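Local coordinates for protein aspartate aminotransferase (Thermotoga maritima, PDB 1O4S) that catalyses the pyridoxal-phosphate-dependent transfer of an amino group between L-aspartate and 2-oxoglutarate, giving oxaloacetate and L-glutamate, as a homodimer, at residues L179-S182 with P183-P186; C278-T281 with V282-Y285; Q300-K303 with E304-N307. All blocks are in the same frame, centred on the assembly; numbering follows the deposited sequence.

Contact 1: residues L179-S182 with P183-P186. With PLP (pyridoxal-5'-phosphate), chain M; SO4 (sulfate ion), chain K.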
loop_
_atom_site.group_PDB
_atom_site.type_symbol
_atom_site.label_atom_id
_atom_site.label_comp_id
_atom_site.label_asym_id
_atom_site.label_seq_id
_atom_site.Cartn_x
_atom_site.Cartn_y
_atom_site.Cartn_z
ATOM N N LEU B 179 13.116 13.889 10.867
ATOM C CA LEU B 179 13.389 12.811 9.943
ATOM C C LEU B 179 14.866 12.791 9.547
ATOM O O LEU B 179 15.378 13.759 8.986
ATOM C CB LEU B 179 12.552 13.013 8.685
ATOM C CG LEU B 179 12.768 11.979 7.585
ATOM C CD1 LEU B 179 12.383 10.593 8.071
ATOM C CD2 LEU B 179 11.970 12.389 6.343
ATOM N N ILE B 180 15.526 11.665 9.778
ATOM C CA ILE B 180 16.899 11.477 9.319
ATOM C C ILE B 180 17.008 10.281 8.371
ATOM O O ILE B 180 16.319 9.300 8.504
ATOM C CB ILE B 180 17.902 11.343 10.515
ATOM C CG1 ILE B 180 17.504 10.195 11.438
ATOM C CG2 ILE B 180 18.038 12.706 11.281
ATOM C CD1 ILE B 180 18.529 9.860 12.505
ATOM N N ASN B 181 17.889 10.415 7.403
ATOM C CA ASN B 181 18.145 9.435 6.377
ATOM C C ASN B 181 19.664 9.286 6.209
ATOM O O ASN B 181 20.316 10.010 5.422
ATOM C CB ASN B 181 17.529 9.901 5.071
ATOM C CG ASN B 181 17.865 8.985 3.892
ATOM O OD1 ASN B 181 18.025 9.468 2.768
ATOM N ND2 ASN B 181 17.908 7.662 4.125
ATOM N N SER B 182 20.210 8.337 6.959
ATOM C CA SER B 182 21.628 8.039 6.952
ATOM C C SER B 182 21.774 6.516 6.874
ATOM O O SER B 182 21.159 5.814 7.691
ATOM C CB SER B 182 22.293 8.612 8.210
ATOM O OG SER B 182 23.650 8.253 8.268
ATOM N N PRO B 183 22.529 5.983 5.900
ATOM C CA PRO B 183 23.156 6.742 4.792
ATOM C C PRO B 183 22.189 7.454 3.853
ATOM O O PRO B 183 21.047 7.012 3.615
ATOM C CB PRO B 183 23.948 5.666 4.009
ATOM C CG PRO B 183 24.080 4.495 4.961
ATOM C CD PRO B 183 22.833 4.539 5.821
ATOM N N ASN B 184 22.658 8.557 3.293
ATOM C CA ASN B 184 21.780 9.552 2.697
ATOM C C ASN B 184 21.593 9.361 1.205
ATOM O O ASN B 184 22.530 9.065 0.480
ATOM C CB ASN B 184 22.337 10.953 2.962
ATOM C CG ASN B 184 21.412 12.042 2.494
ATOM O OD1 ASN B 184 21.682 12.720 1.501
ATOM N ND2 ASN B 184 20.299 12.215 3.202
ATOM N N ASN B 185 20.347 9.504 0.773
ATOM C CA ASN B 185 20.020 9.683 -0.623
ATOM C C ASN B 185 19.617 11.176 -0.732
ATOM O O ASN B 185 18.616 11.563 -0.102
ATOM C CB ASN B 185 18.865 8.743 -0.974
ATOM C CG ASN B 185 18.433 8.839 -2.412
ATOM O OD1 ASN B 185 18.900 9.682 -3.160
ATOM N ND2 ASN B 185 17.541 7.941 -2.818
ATOM N N PRO B 186 20.266 12.010 -1.563
ATOM C CA PRO B 186 21.191 11.646 -2.654
ATOM C C PRO B 186 22.700 11.792 -2.458
ATOM O O PRO B 186 23.419 11.595 -3.420
ATOM C CB PRO B 186 20.790 12.653 -3.719
ATOM C CG PRO B 186 20.572 13.930 -2.903
ATOM C CD PRO B 186 19.991 13.463 -1.573
HETATM N N1 PLP M . 14.331 5.861 1.517
HETATM C C2 PLP M . 15.259 6.206 0.554
HETATM C C2A PLP M . 16.004 7.486 0.800
HETATM C C3 PLP M . 15.449 5.416 -0.591
HETATM O O3 PLP M . 16.284 5.735 -1.429
HETATM C C4 PLP M . 14.730 4.220 -0.744
HETATM C C4A PLP M . 14.958 3.336 -1.990
HETATM C C5 PLP M . 13.808 3.898 0.282
HETATM C C6 PLP M . 13.624 4.729 1.385
HETATM C C5A PLP M . 12.929 2.667 0.328
HETATM O O4P PLP M . 12.229 2.139 -0.786
HETATM P P PLP M . 11.384 0.782 -0.693
HETATM O O1P PLP M . 11.674 0.189 -2.021
HETATM O O2P PLP M . 11.835 -0.019 0.458
HETATM O O3P PLP M . 10.022 1.349 -0.597
HETATM S S SO4 K . 15.151 7.679 -6.261
HETATM O O1 SO4 K . 16.240 7.548 -5.282
HETATM O O2 SO4 K . 14.567 9.010 -6.064
HETATM O O3 SO4 K . 15.556 7.474 -7.671
HETATM O O4 SO4 K . 14.197 6.621 -5.972
HETATM O O HOH W 1 17.216 12.053 2.103
#

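Contact 2: residues C278-T281 with V282-Y285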
loop_
_atom_site.group_PDB
_atom_site.type_symbol
_atom_site.label_atom_id
_atom_site.label_comp_id
_atom_site.label_asym_id
_atom_site.label_seq_id
_atom_site.Cartn_x
_atom_site.Cartn_y
_atom_site.Cartn_z
ATOM N N CYS B 278 -2.385 -6.647 4.926
ATOM C CA CYS B 278 -1.144 -7.380 4.845
ATOM C C CYS B 278 -0.483 -7.238 3.471
ATOM O O CYS B 278 -1.129 -7.023 2.453
ATOM C CB CYS B 278 -1.398 -8.869 5.140
ATOM S SG CYS B 278 -2.635 -9.662 4.078
ATOM N N ILE B 279 0.825 -7.374 3.447
ATOM C CA ILE B 279 1.572 -7.372 2.181
ATOM C C ILE B 279 1.533 -8.760 1.559
ATOM O O ILE B 279 1.236 -9.755 2.194
ATOM C CB ILE B 279 3.021 -6.832 2.331
ATOM C CG1 ILE B 279 3.992 -7.865 2.912
ATOM C CG2 ILE B 279 3.044 -5.562 3.179
ATOM C CD1 ILE B 279 5.492 -7.496 2.758
ATOM N N ASN B 280 1.854 -8.787 0.284
ATOM C CA ASN B 280 1.930 -9.993 -0.484
ATOM C C ASN B 280 2.581 -11.146 0.292
ATOM O O ASN B 280 3.722 -11.029 0.781
ATOM C CB ASN B 280 2.715 -9.678 -1.760
ATOM C CG ASN B 280 2.827 -10.861 -2.690
ATOM O OD1 ASN B 280 3.595 -11.796 -2.447
ATOM N ND2 ASN B 280 2.120 -10.790 -3.805
ATOM N N THR B 281 1.874 -12.265 0.387
ATOM C CA THR B 281 2.348 -13.370 1.227
ATOM C C THR B 281 3.617 -14.004 0.697
ATOM O O THR B 281 4.484 -14.409 1.487
ATOM C CB THR B 281 1.261 -14.443 1.378
ATOM O OG1 THR B 281 0.019 -13.803 1.697
ATOM C CG2 THR B 281 1.568 -15.389 2.532
ATOM N N VAL B 282 3.705 -14.153 -0.624
ATOM C CA VAL B 282 4.941 -14.654 -1.215
ATOM C C VAL B 282 6.129 -13.805 -0.763
ATOM O O VAL B 282 7.160 -14.338 -0.353
ATOM C CB VAL B 282 4.885 -14.769 -2.769
ATOM C CG1 VAL B 282 6.100 -15.529 -3.281
ATOM C CG2 VAL B 282 3.605 -15.455 -3.219
ATOM N N ALA B 283 5.980 -12.484 -0.860
ATOM C CA ALA B 283 6.999 -11.539 -0.451
ATOM C C ALA B 283 7.409 -11.747 1.028
ATOM O O ALA B 283 8.566 -11.652 1.389
ATOM C CB ALA B 283 6.507 -10.085 -0.675
ATOM N N GLN B 284 6.446 -12.017 1.881
ATOM C CA GLN B 284 6.740 -12.249 3.283
ATOM C C GLN B 284 7.638 -13.437 3.431
ATOM O O GLN B 284 8.626 -13.345 4.156
ATOM C CB GLN B 284 5.491 -12.387 4.106
ATOM C CG GLN B 284 4.665 -11.140 4.102
ATOM C CD GLN B 284 3.560 -11.140 5.136
ATOM O OE1 GLN B 284 3.828 -11.247 6.312
ATOM N NE2 GLN B 284 2.337 -10.964 4.698
ATOM N N TYR B 285 7.338 -14.531 2.749
ATOM C CA TYR B 285 8.214 -15.691 2.817
ATOM C C TYR B 285 9.561 -15.466 2.173
ATOM O O TYR B 285 10.589 -15.952 2.686
ATOM C CB TYR B 285 7.521 -16.964 2.319
ATOM C CG TYR B 285 6.522 -17.423 3.374
ATOM C CD1 TYR B 285 5.173 -17.134 3.261
ATOM C CD2 TYR B 285 6.952 -18.085 4.520
ATOM C CE1 TYR B 285 4.271 -17.513 4.224
ATOM C CE2 TYR B 285 6.050 -18.472 5.493
ATOM C CZ TYR B 285 4.705 -18.179 5.320
ATOM O OH TYR B 285 3.802 -18.547 6.251
#

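Contact 3: residues Q300-K303 with E304-N307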
loop_
_atom_site.group_PDB
_atom_site.type_symbol
_atom_site.label_atom_id
_atom_site.label_comp_id
_atom_site.label_asym_id
_atom_site.label_seq_id
_atom_site.Cartn_x
_atom_site.Cartn_y
_atom_site.Cartn_z
ATOM N N GLN B 300 30.529 -5.292 -1.670
ATOM C CA GLN B 300 31.931 -5.104 -2.079
ATOM C C GLN B 300 32.010 -4.632 -3.518
ATOM O O GLN B 300 32.884 -3.830 -3.871
ATOM C CB GLN B 300 32.760 -6.384 -1.910
ATOM C CG GLN B 300 34.217 -6.318 -2.452
ATOM C CD GLN B 300 35.159 -5.292 -1.725
ATOM O OE1 GLN B 300 36.191 -4.885 -2.298
ATOM N NE2 GLN B 300 34.810 -4.895 -0.483
ATOM N N THR B 301 31.116 -5.157 -4.351
ATOM C CA THR B 301 30.991 -4.681 -5.717
ATOM C C THR B 301 30.669 -3.166 -5.752
ATOM O O THR B 301 31.272 -2.427 -6.513
ATOM C CB THR B 301 29.892 -5.453 -6.457
ATOM O OG1 THR B 301 30.213 -6.860 -6.524
ATOM C CG2 THR B 301 29.804 -4.937 -7.878
ATOM N N PHE B 302 29.723 -2.718 -4.925
ATOM C CA PHE B 302 29.391 -1.303 -4.833
ATOM C C PHE B 302 30.533 -0.457 -4.247
ATOM O O PHE B 302 30.765 0.663 -4.697
ATOM C CB PHE B 302 28.101 -1.077 -4.032
ATOM C CG PHE B 302 26.850 -1.142 -4.867
ATOM C CD1 PHE B 302 26.467 -0.072 -5.644
ATOM C CD2 PHE B 302 26.074 -2.279 -4.894
ATOM C CE1 PHE B 302 25.315 -0.135 -6.424
ATOM C CE2 PHE B 302 24.913 -2.333 -5.652
ATOM C CZ PHE B 302 24.543 -1.255 -6.421
ATOM N N LYS B 303 31.251 -1.002 -3.274
ATOM C CA LYS B 303 32.413 -0.305 -2.683
ATOM C C LYS B 303 33.460 -0.002 -3.748
ATOM O O LYS B 303 33.979 1.091 -3.807
ATOM C CB LYS B 303 33.041 -1.140 -1.561
ATOM C CG LYS B 303 34.194 -0.475 -0.785
ATOM C CD LYS B 303 34.527 -1.293 0.470
ATOM C CE LYS B 303 35.589 -0.616 1.311
ATOM N NZ LYS B 303 36.210 -1.493 2.366
ATOM N N GLU B 304 33.749 -0.976 -4.598
ATOM C CA GLU B 304 34.763 -0.787 -5.600
ATOM C C GLU B 304 34.312 0.102 -6.764
ATOM O O GLU B 304 35.147 0.793 -7.365
ATOM C CB GLU B 304 35.361 -2.131 -6.025
ATOM C CG GLU B 304 34.796 -2.811 -7.238
ATOM C CD GLU B 304 35.664 -3.995 -7.639
ATOM O OE1 GLU B 304 36.434 -4.478 -6.741
ATOM O OE2 GLU B 304 35.577 -4.441 -8.830
ATOM N N ARG B 305 33.014 0.130 -7.051
ATOM C CA ARG B 305 32.454 1.105 -7.988
ATOM C C ARG B 305 32.539 2.529 -7.412
ATOM O O ARG B 305 32.830 3.486 -8.128
ATOM C CB ARG B 305 30.975 0.794 -8.289
ATOM C CG ARG B 305 30.721 -0.495 -9.093
ATOM C CD ARG B 305 29.342 -0.942 -8.993
ATOM N NE ARG B 305 29.010 -2.074 -9.859
ATOM C CZ ARG B 305 27.784 -2.542 -9.984
ATOM N NH1 ARG B 305 26.797 -1.979 -9.292
ATOM N NH2 ARG B 305 27.524 -3.558 -10.802
ATOM N N LYS B 306 32.263 2.644 -6.117
ATOM C CA LYS B 306 32.333 3.896 -5.390
ATOM C C LYS B 306 33.759 4.401 -5.477
ATOM O O LYS B 306 33.981 5.521 -5.892
ATOM C CB LYS B 306 31.887 3.691 -3.932
ATOM C CG LYS B 306 31.862 4.971 -3.044
ATOM C CD LYS B 306 33.224 5.342 -2.416
ATOM C CE LYS B 306 33.693 4.329 -1.363
ATOM N NZ LYS B 306 34.978 4.754 -0.652
ATOM N N ASN B 307 34.732 3.574 -5.113
ATOM C CA ASN B 307 36.144 3.974 -5.204
ATOM C C ASN B 307 36.539 4.417 -6.604
ATOM O O ASN B 307 37.301 5.357 -6.758
ATOM C CB ASN B 307 37.079 2.840 -4.788
ATOM C CG ASN B 307 37.062 2.586 -3.309
ATOM O OD1 ASN B 307 36.710 3.466 -2.523
ATOM N ND2 ASN B 307 37.433 1.370 -2.910
#

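Contact 1: residues L179-S182 with P183-P186
The turn where N181 meets N184 and N185 belongs to the cofactor pocket of the aminotransferase: it includes the loop S-P-N-N-P that follows strand 175-180 of the large central sheet, and both its prolines, P183 and P186, come after cis peptide bonds. N181 grips the loop at two points. Its carbonyl oxygen takes a bond from the side-chain amide of N184, ND2 to O 3.1 Å, lying in the amide plane of N184 and in the carbonyl plane of N181. Its side-chain OD1 receives the backbone N-H of N185, N to OD1 3.1 Å, an almost straight bond (178° at the hydrogen) although the donor stands well above the plane of that carbonyl. CG of N181 is anti to the backbone N (chi1 175°), which places OD1 at the N185 N-H and 3.4 Å from the methyl carbon C2A of pyridoxal phosphate. A water donates to the same OD1 and to N185 O, 2.7 Å from the latter, bridging the two. ND2 of N181 is bound by the carbonyl of D213, and OD1 of N184 pairs with T187 OG1. N185 ND2 divides its hydrogens between the phenolic O3 of the cofactor, 2.9 Å away, and O1 of a sulfate ion at 2.8 Å, while its OD1 meets R365. A leucine in place of N181 would probably leave the N185 N-H without its acceptor, the water with N185 O alone of the two described here, and the D213 carbonyl without this donor. With O3 receiving an N-H, negative charge on that oxygen is probably stabilised. The sulfate probably comes from the crystallisation liquor, but N185 and R365, which hold it, are by similarity L-aspartate-binding residues, consistent with a substrate carboxylate site.

Contact 2: residues C278-T281 with V282-Y285
The chain turns from an extended run at C278-I279 into the first turn of helix 281-290, with N280 as N-cap. Two i to i+4 backbone bonds open the helix: Q284 N gives its hydrogen to N280 O and Y285 N to T281 O, each 3.1 Å from donor nitrogen to carbonyl oxygen. The cap itself is the side chain of N280. With CG anti to the backbone N (chi1 -178°), OD1 is brought to the end of the helix, where it accepts the N-H of A283, N to OD1 2.9 Å, on a lone pair in the carbonyl plane. ND2 of the same amide binds W253 O of the second subunit, so the group is fixed at both ends.

Q284 reaches back along the loop. Its CG rests against I279 CG1, 3.5 Å apart, and the extended chain beyond carries NE2 to the carbonyl oxygen of I279, NE2 to O 3.0 Å; the bond is bent (146° at the hydrogen), with the donor above the plane of that carbonyl. NE2 also meets T75 OG1, and OE1 takes the N-H of I80, which ties the first turn of the helix to residues just ahead of helix 81-95. One turn of helix apart, T281 and Y285 lie side by side, the methyl CG2 at the ring edge in its plane, 3.8 Å from CE1. OG1 of T281 binds K73 O, and the Y285 ring stacks on F66 of helix 57-68.

At a helix start the A283 N-H has no carbonyl four residues back to bond; buried in the dimer interface, it is satisfied by the N280 cap, whose amide also carries the tie to the partner subunit.

Contact 3: residues Q300-K303 with E304-N307
K303 O receives the backbone N-H of N307, N to O 2.9 Å and nearly straight, one of four successive i to i+4 bonds in the alpha-helix 296-315. F302 O is bonded just as closely by K306 N, and the bonds from E304 N to Q300 O and from R305 N to T301 O complete the set through the two segments.

On the flank of the helix, R305 runs back past T301 and F302. CG lies anti to the carbonyl carbon (chi1 -68°), and the extended chain runs close by the T301 carbonyl oxygen, CG to O 3.3 Å, before the guanidinium reaches the preceding turn. T301 lies alongside, pointing the same way; its methyl CG2 sits over one face of the guanidinium, toward its rim, 3.6 Å from NE. NH1 stands over one face of the F302 ring, offset toward the CE1-CZ rim, 3.7 Å from CE1 and as far from CZ. The arrangement is a cation-pi contact with CZ 5.0 Å from the ring centroid and only 10° off the normal, but the two planes are 75° apart, so an N-H end rather than the flat face meets the ring. NH2 forms a salt bridge with D52, which would offset the charge, and the R305 side chain also touches I372 and L375 of helix 372-386. The F302 ring also meets that of F327.

Farther round the helix, K306 is bent at chi2 and chi3, and its ammonium NZ donates to N307 OD1 of the next residue at 2.9 Å.

All three contacts are local, but they sit at different depths. Contact 1 lies near the centre of the chain, beside a strand of the large sheet, and is wholly buried against the cofactor; contact 2 is also buried, but at the interface with the second subunit; contact 3 is partly open, on a helix segment that no other chain touches. Contacts 2 and 3 lie on consecutive helices, 281-290 and 296-315, yet their centres are about 31 Å apart. Contacts 1 and 2 both rely on asparagine oxygens that accept backbone N-H groups, in a loop and at a helix start respectively, whereas mid-helix contact 3 adds a charged guanidinium over a ring.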